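Local structure of quinonprotein alcohol dehydrogenase-like protein (Bacteroides thetaiotaomicron VPI-5482, 4R5O) at residues G151-L156 against Q422-N427; G204-D209 against N215-N220; A314-A319 against A348-I353. The protein is of unknown function but binds calcium and joins an immunoglobulin-like beta-sandwich domain to a seven-bladed beta-propeller. All blocks are in the same frame, centred on the assembly; numbering follows the deposited sequence. Where two conformers were deposited one is given.

Interaction 1: G151-L156 against Q422-N427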
loop_
_atom_site.group_PDB
_atom_site.type_symbol
_atom_site.label_atom_id
_atom_site.label_comp_id
_atom_site.label_asym_id
_atom_site.label_seq_id
_atom_site.Cartn_x
_atom_site.Cartn_y
_atom_site.Cartn_z
ATOM N N GLY A 151 0.317 8.364 -9.733
ATOM C CA GLY A 151 -0.996 8.321 -9.094
ATOM C C GLY A 151 -1.548 6.916 -8.911
ATOM O O GLY A 151 -2.765 6.758 -8.738
ATOM N N LYS A 152 -0.654 5.885 -8.928
ATOM C CA LYS A 152 -1.027 4.484 -8.774
ATOM C C LYS A 152 -0.171 3.788 -7.711
ATOM O O LYS A 152 0.974 4.174 -7.458
ATOM C CB LYS A 152 -0.873 3.722 -10.127
ATOM C CG LYS A 152 -1.578 4.322 -11.363
ATOM C CD LYS A 152 -3.110 4.308 -11.254
ATOM C CE LYS A 152 -3.848 5.138 -12.284
ATOM N NZ LYS A 152 -3.697 6.600 -12.053
ATOM N N PHE A 153 -0.723 2.737 -7.116
ATOM C CA PHE A 153 -0.003 1.853 -6.226
ATOM C C PHE A 153 0.353 0.617 -7.017
ATOM O O PHE A 153 -0.540 -0.117 -7.437
ATOM C CB PHE A 153 -0.767 1.506 -4.937
ATOM C CG PHE A 153 -1.145 2.632 -4.004
ATOM C CD1 PHE A 153 -0.221 3.621 -3.672
ATOM C CD2 PHE A 153 -2.365 2.606 -3.310
ATOM C CE1 PHE A 153 -0.553 4.635 -2.758
ATOM C CE2 PHE A 153 -2.683 3.603 -2.378
ATOM C CZ PHE A 153 -1.777 4.616 -2.115
ATOM N N TYR A 154 1.641 0.444 -7.317
ATOM C CA TYR A 154 2.114 -0.736 -8.024
ATOM C C TYR A 154 2.539 -1.739 -7.003
ATOM O O TYR A 154 3.452 -1.456 -6.245
ATOM C CB TYR A 154 3.250 -0.408 -9.001
ATOM C CG TYR A 154 2.848 0.582 -10.064
ATOM C CD1 TYR A 154 2.143 0.176 -11.192
ATOM C CD2 TYR A 154 3.209 1.917 -9.967
ATOM C CE1 TYR A 154 1.783 1.079 -12.183
ATOM C CE2 TYR A 154 2.863 2.829 -10.957
ATOM C CZ TYR A 154 2.150 2.403 -12.064
ATOM O OH TYR A 154 1.826 3.301 -13.045
ATOM N N LEU A 155 1.824 -2.861 -6.914
ATOM C CA LEU A 155 2.097 -3.908 -5.933
ATOM C C LEU A 155 2.690 -5.139 -6.622
ATOM O O LEU A 155 2.157 -5.626 -7.624
ATOM C CB LEU A 155 0.811 -4.275 -5.156
ATOM C CG LEU A 155 0.741 -5.638 -4.439
ATOM C CD1 LEU A 155 1.683 -5.705 -3.235
ATOM C CD2 LEU A 155 -0.649 -5.938 -3.982
ATOM N N LEU A 156 3.792 -5.640 -6.042
ATOM C CA LEU A 156 4.446 -6.886 -6.406
ATOM C C LEU A 156 4.364 -7.805 -5.212
ATOM O O LEU A 156 4.860 -7.445 -4.139
ATOM C CB LEU A 156 5.906 -6.683 -6.880
ATOM C CG LEU A 156 6.738 -7.950 -7.083
ATOM C CD1 LEU A 156 6.269 -8.726 -8.286
ATOM C CD2 LEU A 156 8.185 -7.605 -7.241
ATOM N N GLN A 422 4.265 -1.316 5.209
ATOM C CA GLN A 422 4.405 -0.049 4.514
ATOM C C GLN A 422 3.239 0.892 4.807
ATOM O O GLN A 422 2.156 0.418 5.088
ATOM C CB GLN A 422 4.456 -0.374 3.025
ATOM C CG GLN A 422 4.710 0.784 2.131
ATOM C CD GLN A 422 4.986 0.271 0.792
ATOM O OE1 GLN A 422 4.832 -0.914 0.533
ATOM N NE2 GLN A 422 5.431 1.151 -0.073
ATOM N N ILE A 423 3.472 2.214 4.716
ATOM C CA ILE A 423 2.543 3.330 4.899
ATOM C C ILE A 423 2.538 4.117 3.607
ATOM O O ILE A 423 3.598 4.414 3.061
ATOM C CB ILE A 423 2.926 4.195 6.149
ATOM C CG1 ILE A 423 2.754 3.357 7.433
ATOM C CG2 ILE A 423 2.099 5.519 6.211
ATOM C CD1 ILE A 423 3.106 3.992 8.617
ATOM N N LEU A 424 1.347 4.436 3.105
ATOM C CA LEU A 424 1.140 5.131 1.827
ATOM C C LEU A 424 0.179 6.282 1.965
ATOM O O LEU A 424 -0.705 6.212 2.814
ATOM C CB LEU A 424 0.573 4.125 0.794
ATOM C CG LEU A 424 1.453 2.936 0.433
ATOM C CD1 LEU A 424 0.630 1.767 -0.023
ATOM C CD2 LEU A 424 2.564 3.315 -0.559
ATOM N N PHE A 425 0.313 7.310 1.094
ATOM C CA PHE A 425 -0.619 8.445 1.022
ATOM C C PHE A 425 -1.421 8.329 -0.288
ATOM O O PHE A 425 -0.966 7.630 -1.196
ATOM C CB PHE A 425 0.109 9.793 1.145
ATOM C CG PHE A 425 0.916 9.895 2.425
ATOM C CD1 PHE A 425 0.292 10.137 3.647
ATOM C CD2 PHE A 425 2.303 9.745 2.408
ATOM C CE1 PHE A 425 1.040 10.209 4.825
ATOM C CE2 PHE A 425 3.044 9.824 3.589
ATOM C CZ PHE A 425 2.404 10.046 4.788
ATOM N N ASN A 426 -2.624 8.967 -0.383
ATOM C CA ASN A 426 -3.437 8.846 -1.593
ATOM C C ASN A 426 -3.087 9.920 -2.617
ATOM O O ASN A 426 -3.615 9.893 -3.730
ATOM C CB ASN A 426 -4.921 8.922 -1.255
ATOM C CG ASN A 426 -5.564 10.279 -1.148
ATOM O OD1 ASN A 426 -4.983 11.257 -0.687
ATOM N ND2 ASN A 426 -6.832 10.334 -1.525
ATOM N N ASN A 427 -2.218 10.877 -2.224
ATOM C CA ASN A 427 -1.767 12.031 -3.015
ATOM C C ASN A 427 -0.228 12.053 -3.123
ATOM O O ASN A 427 0.462 11.466 -2.253
ATOM C CB ASN A 427 -2.285 13.362 -2.379
ATOM C CG ASN A 427 -1.855 13.606 -0.927
ATOM O OD1 ASN A 427 -0.945 14.400 -0.644
ATOM N ND2 ASN A 427 -2.491 12.934 0.038
ATOM O OXT ASN A 427 0.289 12.690 -4.067
#
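F153 reaches across to L424; the side chains come from opposite directions, the leucine methyl settling over a face of the ring. The tight part is the phenyl ring. L424 CD1 stands 4.1 Å from the ring centroid of F153 and only 9° off the ring normal, a clean CH-pi contact. L424 CB comes to 3.8 Å from F153 CE1 near the ring's end, while the backbone carbonyl F425 O stands at the ring edge, 3.3 Å from F153 CZ. The chi1 of F153 (-61°) sets CG anti to its carbonyl carbon and sends the ring out to this meeting point. H148, F105 and F112 bring further rings against F153, so it sits in a buried aromatic cluster.

Past L424 the side chains of F425, N426 and N427 all turn away from 151-156. N426 is still buried, its OD1 bonded to S101 OG and, at 3.1 Å, to N427 ND2; the solvent side is at the partly exposed F425 and at N427, the exposed residue that ends the chain. Strand 422-424 pairs with strand 103-108, the Velcro-type closure of a beta-propeller, and F153 of the neighbouring blade packs on that closing strand.

Interaction 2: G204-D209 against N215-N220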
loop_
_atom_site.group_PDB
_atom_site.type_symbol
_atom_site.label_atom_id
_atom_site.label_comp_id
_atom_site.label_asym_id
_atom_site.label_seq_id
_atom_site.Cartn_x
_atom_site.Cartn_y
_atom_site.Cartn_z
ATOM N N GLY A 204 16.668 -12.382 -11.405
ATOM C CA GLY A 204 17.394 -11.596 -12.398
ATOM C C GLY A 204 16.645 -10.297 -12.596
ATOM O O GLY A 204 16.163 -9.735 -11.616
ATOM N N ILE A 205 16.496 -9.828 -13.847
ATOM C CA ILE A 205 15.796 -8.567 -14.150
ATOM C C ILE A 205 14.734 -8.797 -15.223
ATOM O O ILE A 205 15.025 -9.305 -16.317
ATOM C CB ILE A 205 16.759 -7.419 -14.600
ATOM C CG1 ILE A 205 17.927 -7.236 -13.609
ATOM C CG2 ILE A 205 15.982 -6.106 -14.844
ATOM C CD1 ILE A 205 19.030 -6.420 -14.115
ATOM N N ARG A 206 13.510 -8.343 -14.913
ATOM C CA ARG A 206 12.363 -8.363 -15.816
ATOM C C ARG A 206 11.841 -6.973 -16.025
ATOM O O ARG A 206 11.662 -6.256 -15.044
ATOM C CB ARG A 206 11.233 -9.253 -15.282
ATOM C CG ARG A 206 11.614 -10.673 -15.028
ATOM C CD ARG A 206 10.583 -11.243 -14.107
ATOM N NE ARG A 206 10.834 -12.645 -13.790
ATOM C CZ ARG A 206 10.300 -13.659 -14.458
ATOM N NH1 ARG A 206 9.496 -13.431 -15.500
ATOM N NH2 ARG A 206 10.566 -14.909 -14.101
ATOM N N ARG A 207 11.599 -6.580 -17.283
ATOM C CA ARG A 207 10.956 -5.304 -17.585
ATOM C C ARG A 207 9.496 -5.553 -17.675
ATOM O O ARG A 207 9.100 -6.488 -18.358
ATOM C CB ARG A 207 11.502 -4.662 -18.878
ATOM C CG ARG A 207 10.851 -3.301 -19.197
ATOM C CD ARG A 207 11.337 -2.691 -20.492
ATOM N NE ARG A 207 11.059 -3.533 -21.655
ATOM C CZ ARG A 207 11.969 -4.268 -22.295
ATOM N NH1 ARG A 207 13.248 -4.228 -21.929
ATOM N NH2 ARG A 207 11.615 -5.016 -23.328
ATOM N N ILE A 208 8.690 -4.758 -17.006
ATOM C CA ILE A 208 7.234 -4.903 -17.082
ATOM C C ILE A 208 6.647 -3.606 -17.711
ATOM O O ILE A 208 7.085 -2.498 -17.389
ATOM C CB ILE A 208 6.585 -5.255 -15.687
ATOM C CG1 ILE A 208 5.047 -5.533 -15.825
ATOM C CG2 ILE A 208 6.917 -4.228 -14.568
ATOM C CD1 ILE A 208 4.432 -6.385 -14.756
ATOM N N ASP A 209 5.708 -3.773 -18.662
ATOM C CA ASP A 209 4.976 -2.659 -19.284
ATOM C C ASP A 209 3.848 -2.303 -18.339
ATOM O O ASP A 209 3.036 -3.168 -18.027
ATOM C CB ASP A 209 4.488 -3.053 -20.696
ATOM C CG ASP A 209 3.801 -1.953 -21.487
ATOM O OD1 ASP A 209 2.789 -1.401 -20.993
ATOM O OD2 ASP A 209 4.201 -1.722 -22.639
ATOM N N ASN A 215 5.767 -8.820 -19.420
ATOM C CA ASN A 215 7.115 -8.694 -18.874
ATOM C C ASN A 215 8.093 -9.441 -19.763
ATOM O O ASN A 215 7.723 -10.391 -20.445
ATOM C CB ASN A 215 7.230 -9.165 -17.407
ATOM C CG ASN A 215 7.191 -10.642 -17.195
ATOM O OD1 ASN A 215 8.236 -11.324 -17.134
ATOM N ND2 ASN A 215 5.993 -11.160 -17.045
ATOM N N VAL A 216 9.332 -8.948 -19.805
ATOM C CA VAL A 216 10.440 -9.503 -20.595
ATOM C C VAL A 216 11.532 -9.801 -19.614
ATOM O O VAL A 216 11.904 -8.924 -18.837
ATOM C CB VAL A 216 10.907 -8.570 -21.757
ATOM C CG1 VAL A 216 12.110 -9.148 -22.492
ATOM C CG2 VAL A 216 9.773 -8.264 -22.739
ATOM N N ARG A 217 12.028 -11.034 -19.625
ATOM C CA ARG A 217 13.115 -11.456 -18.757
ATOM C C ARG A 217 14.436 -11.097 -19.458
ATOM O O ARG A 217 14.867 -11.792 -20.370
ATOM C CB ARG A 217 12.964 -12.954 -18.446
ATOM C CG ARG A 217 13.795 -13.432 -17.301
ATOM C CD ARG A 217 13.430 -14.835 -16.885
ATOM N NE ARG A 217 14.265 -15.238 -15.753
ATOM C CZ ARG A 217 14.229 -16.432 -15.185
ATOM N NH1 ARG A 217 13.413 -17.370 -15.649
ATOM N NH2 ARG A 217 15.023 -16.710 -14.162
ATOM N N ILE A 218 15.029 -9.962 -19.058
ATOM C CA ILE A 218 16.247 -9.400 -19.653
ATOM C C ILE A 218 17.487 -10.115 -19.127
ATOM O O ILE A 218 18.302 -10.600 -19.893
ATOM C CB ILE A 218 16.314 -7.895 -19.342
ATOM C CG1 ILE A 218 15.148 -7.140 -19.967
ATOM C CG2 ILE A 218 17.642 -7.323 -19.803
ATOM C CD1 ILE A 218 14.998 -5.769 -19.256
ATOM N N LYS A 219 17.631 -10.169 -17.828
ATOM C CA LYS A 219 18.756 -10.823 -17.183
ATOM C C LYS A 219 18.213 -11.968 -16.347
ATOM O O LYS A 219 17.218 -11.822 -15.628
ATOM C CB LYS A 219 19.560 -9.802 -16.349
ATOM C CG LYS A 219 20.843 -10.343 -15.721
ATOM C CD LYS A 219 21.585 -9.225 -15.031
ATOM C CE LYS A 219 22.912 -9.646 -14.461
ATOM N NZ LYS A 219 23.610 -8.509 -13.792
ATOM N N ASN A 220 18.852 -13.117 -16.475
ATOM C CA ASN A 220 18.459 -14.321 -15.759
ATOM C C ASN A 220 19.618 -14.696 -14.845
ATOM O O ASN A 220 20.643 -15.183 -15.308
ATOM C CB ASN A 220 18.078 -15.411 -16.772
ATOM C CG ASN A 220 17.472 -16.663 -16.227
ATOM O OD1 ASN A 220 17.652 -17.034 -15.059
ATOM N ND2 ASN A 220 16.734 -17.353 -17.086
#
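R206 and N215 lie side by side on one face of the strand pair, pointing the same way, with guanidinium and amide planes 55° apart. R206 NH1 donates to N215 OD1 at 2.9 Å; the oxygen sits in the guanidinium plane, but the nitrogen approaches tilted out of the amide's carbonyl plane. On the same face R217 runs at a slant to R206, the two guanidiniums only 18° from parallel. R217 CD rests over the face of the R206 guanidinium, 4.0 Å from R206 NH2, and that nitrogen in turn lies over a face of R217's group. The carboxylate of D203 probably offsets the closeness of the two positive groups: it makes a salt bridge to R206 NH2 and a long, weak ion pair with R217.

The other face is built differently. R207 runs alongside V216 but crosses I218 at about a right angle, with I218 CD1 3.5 Å from R207 NH1. A bend at chi3 (60°) brings the guanidinium back beside these apolar groups, while NH1 is bonded to the carbonyls of A259 and L256. Farther along, I205 CD1 meets K219 CD at 3.9 Å, on the aliphatic part of an extended lysine.

The backbone fits this layout. I205 O takes two amides, I218 N at 2.8 Å and K219 N at 3.1 Å, so the register slips by one residue and the extra residue, I218, lies beside R207. R207 and V216 then exchange a regular pair of bonds. The result is an antiparallel beta hairpin with a classic beta bulge, forming the last two strands of a four-stranded propeller blade.

Interaction 3: A314-A319 against A348-I353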
loop_
_atom_site.group_PDB
_atom_site.type_symbol
_atom_site.label_atom_id
_atom_site.label_comp_id
_atom_site.label_asym_id
_atom_site.label_seq_id
_atom_site.Cartn_x
_atom_site.Cartn_y
_atom_site.Cartn_z
ATOM N N ALA A 314 28.725 7.498 10.971
ATOM C CA ALA A 314 27.681 7.448 12.006
ATOM C C ALA A 314 28.017 6.327 12.960
ATOM O O ALA A 314 27.956 5.157 12.562
ATOM C CB ALA A 314 26.324 7.256 11.365
ATOM N N ASN A 315 28.394 6.685 14.219
ATOM C CA ASN A 315 28.834 5.765 15.266
ATOM C C ASN A 315 27.645 4.965 15.853
ATOM O O ASN A 315 27.414 4.974 17.073
ATOM C CB ASN A 315 29.559 6.549 16.375
ATOM C CG ASN A 315 28.765 7.707 16.957
ATOM O OD1 ASN A 315 28.058 8.447 16.238
ATOM N ND2 ASN A 315 28.916 7.924 18.266
ATOM N N PHE A 316 26.899 4.256 14.987
ATOM C CA PHE A 316 25.762 3.404 15.362
ATOM C C PHE A 316 25.552 2.444 14.221
ATOM O O PHE A 316 25.827 2.785 13.072
ATOM C CB PHE A 316 24.468 4.175 15.734
ATOM C CG PHE A 316 23.813 4.935 14.608
ATOM C CD1 PHE A 316 22.956 4.291 13.712
ATOM C CD2 PHE A 316 24.020 6.300 14.462
ATOM C CE1 PHE A 316 22.339 4.994 12.672
ATOM C CE2 PHE A 316 23.394 7.005 13.427
ATOM C CZ PHE A 316 22.562 6.347 12.537
ATOM N N GLN A 317 25.082 1.250 14.541
ATOM C CA GLN A 317 24.820 0.203 13.576
ATOM C C GLN A 317 23.407 0.392 13.023
ATOM O O GLN A 317 22.505 0.666 13.816
ATOM C CB GLN A 317 25.005 -1.158 14.270
ATOM C CG GLN A 317 25.420 -2.294 13.344
ATOM C CD GLN A 317 26.806 -2.204 12.728
ATOM O OE1 GLN A 317 27.704 -1.486 13.191
ATOM N NE2 GLN A 317 26.987 -2.934 11.642
ATOM N N PRO A 318 23.157 0.274 11.696
ATOM C CA PRO A 318 21.782 0.462 11.199
ATOM C C PRO A 318 20.886 -0.720 11.497
ATOM O O PRO A 318 21.371 -1.848 11.568
ATOM C CB PRO A 318 21.948 0.615 9.688
ATOM C CG PRO A 318 23.399 0.473 9.401
ATOM C CD PRO A 318 24.087 -0.056 10.602
ATOM N N ALA A 319 19.573 -0.460 11.678
ATOM C CA ALA A 319 18.555 -1.486 11.897
ATOM C C ALA A 319 18.501 -2.409 10.699
ATOM O O ALA A 319 18.715 -1.982 9.568
ATOM C CB ALA A 319 17.205 -0.851 12.155
ATOM N N ALA A 348 16.301 3.059 17.968
ATOM C CA ALA A 348 16.371 4.515 18.126
ATOM C C ALA A 348 16.309 5.177 16.747
ATOM O O ALA A 348 16.683 4.561 15.747
ATOM C CB ALA A 348 17.639 4.932 18.876
ATOM N N ILE A 349 15.812 6.410 16.689
ATOM C CA ILE A 349 15.711 7.150 15.448
ATOM C C ILE A 349 16.640 8.312 15.579
ATOM O O ILE A 349 16.683 8.974 16.617
ATOM C CB ILE A 349 14.235 7.546 15.133
ATOM C CG1 ILE A 349 13.426 6.264 14.808
ATOM C CG2 ILE A 349 14.113 8.554 13.964
ATOM C CD1 ILE A 349 12.031 6.361 15.071
ATOM N N TYR A 350 17.447 8.493 14.544
ATOM C CA TYR A 350 18.374 9.586 14.380
ATOM C C TYR A 350 17.851 10.516 13.307
ATOM O O TYR A 350 17.324 10.053 12.296
ATOM C CB TYR A 350 19.766 9.053 14.043
ATOM C CG TYR A 350 20.461 8.395 15.213
ATOM C CD1 TYR A 350 20.205 7.066 15.545
ATOM C CD2 TYR A 350 21.385 9.093 15.983
ATOM C CE1 TYR A 350 20.827 6.460 16.633
ATOM C CE2 TYR A 350 22.025 8.491 17.067
ATOM C CZ TYR A 350 21.744 7.172 17.387
ATOM O OH TYR A 350 22.379 6.549 18.440
ATOM N N LYS A 351 17.927 11.824 13.565
ATOM C CA LYS A 351 17.551 12.874 12.613
ATOM C C LYS A 351 18.834 13.470 12.076
ATOM O O LYS A 351 19.465 14.280 12.763
ATOM C CB LYS A 351 16.630 13.934 13.249
ATOM C CG LYS A 351 16.259 15.047 12.289
ATOM C CD LYS A 351 15.219 16.032 12.821
ATOM C CE LYS A 351 15.708 17.040 13.817
ATOM N NZ LYS A 351 14.602 17.947 14.216
ATOM N N TYR A 352 19.279 12.985 10.898
ATOM C CA TYR A 352 20.498 13.465 10.267
ATOM C C TYR A 352 20.211 14.722 9.493
ATOM O O TYR A 352 19.349 14.750 8.624
ATOM C CB TYR A 352 21.143 12.405 9.356
ATOM C CG TYR A 352 22.357 12.900 8.587
ATOM C CD1 TYR A 352 23.507 13.332 9.253
ATOM C CD2 TYR A 352 22.384 12.873 7.195
ATOM C CE1 TYR A 352 24.630 13.781 8.554
ATOM C CE2 TYR A 352 23.507 13.308 6.485
ATOM C CZ TYR A 352 24.629 13.758 7.172
ATOM O OH TYR A 352 25.750 14.175 6.497
ATOM N N ILE A 353 20.985 15.750 9.791
ATOM C CA ILE A 353 20.901 17.033 9.123
ATOM C C ILE A 353 22.071 17.075 8.180
ATOM O O ILE A 353 23.209 17.167 8.623
ATOM C CB ILE A 353 20.862 18.176 10.156
ATOM C CG1 ILE A 353 19.600 18.003 11.061
ATOM C CG2 ILE A 353 20.843 19.521 9.427
ATOM C CD1 ILE A 353 19.623 18.707 12.430
#
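F316 and Y350 form a face-to-face aromatic stack in the beta-propeller, between the loop leaving one blade and the outermost strand (349-353) of the next, with ring centroids 4.0 Å apart and planes 7° from parallel. F316 belongs to the loop after strand 309-314, which goes on to run alongside strand 339-343. The turn that delivers F316 is an inverse gamma turn centred on N315, in which F316 N bonds back to A314 O at 2.8 Å.

Starting at F316 CB, the first neighbour is the far end of the tyrosine: Y350 OH lies 4.2 Å from it. The chi1 of 66° places F316 CG between its own backbone N and carbonyl carbon, which swings the ring face onto Y350. F316 CG then lies 3.9 Å from Y350 CE1, and F316 CD2 lies 3.8 Å from Y350 CZ, above the middle of the tyrosine ring. One atom farther out, F316 CE2 comes to 3.7 Å from Y350 CG. Overall the phenylalanine runs from the hydroxyl end of the tyrosine toward its CB, the two side chains sliding past each other in opposite directions. L342 of strand 339-343 and S344 just after it also touch F316, and S344 reaches Y350 as well. At the tip, F316 CZ stands over Y350 CD1 at 3.9 Å and finishes 4.2 Å from Y350 CB.

Leaving the N-terminal sandwich domain, the chain lays down strands 103-108, 111-116 and 121-123 and then reaches G151-L156, the first half of interaction 1, which waits for its partner until the C terminus. Inside that long loop interaction 2 closes first, a short hairpin within a single blade. Interaction 3 follows in series, bridging the loop after strand 309-314 and the next blade. When Q422-N427 returns to finish interaction 1, both others lie nested within it, and none cross. None of the three touch: the centres of interactions 2 and 3 are about 35 Å apart. One thus builds a blade, one packs an interblade loop against the blade that follows, and one packs the neighbouring blade onto the closing C-terminal strand.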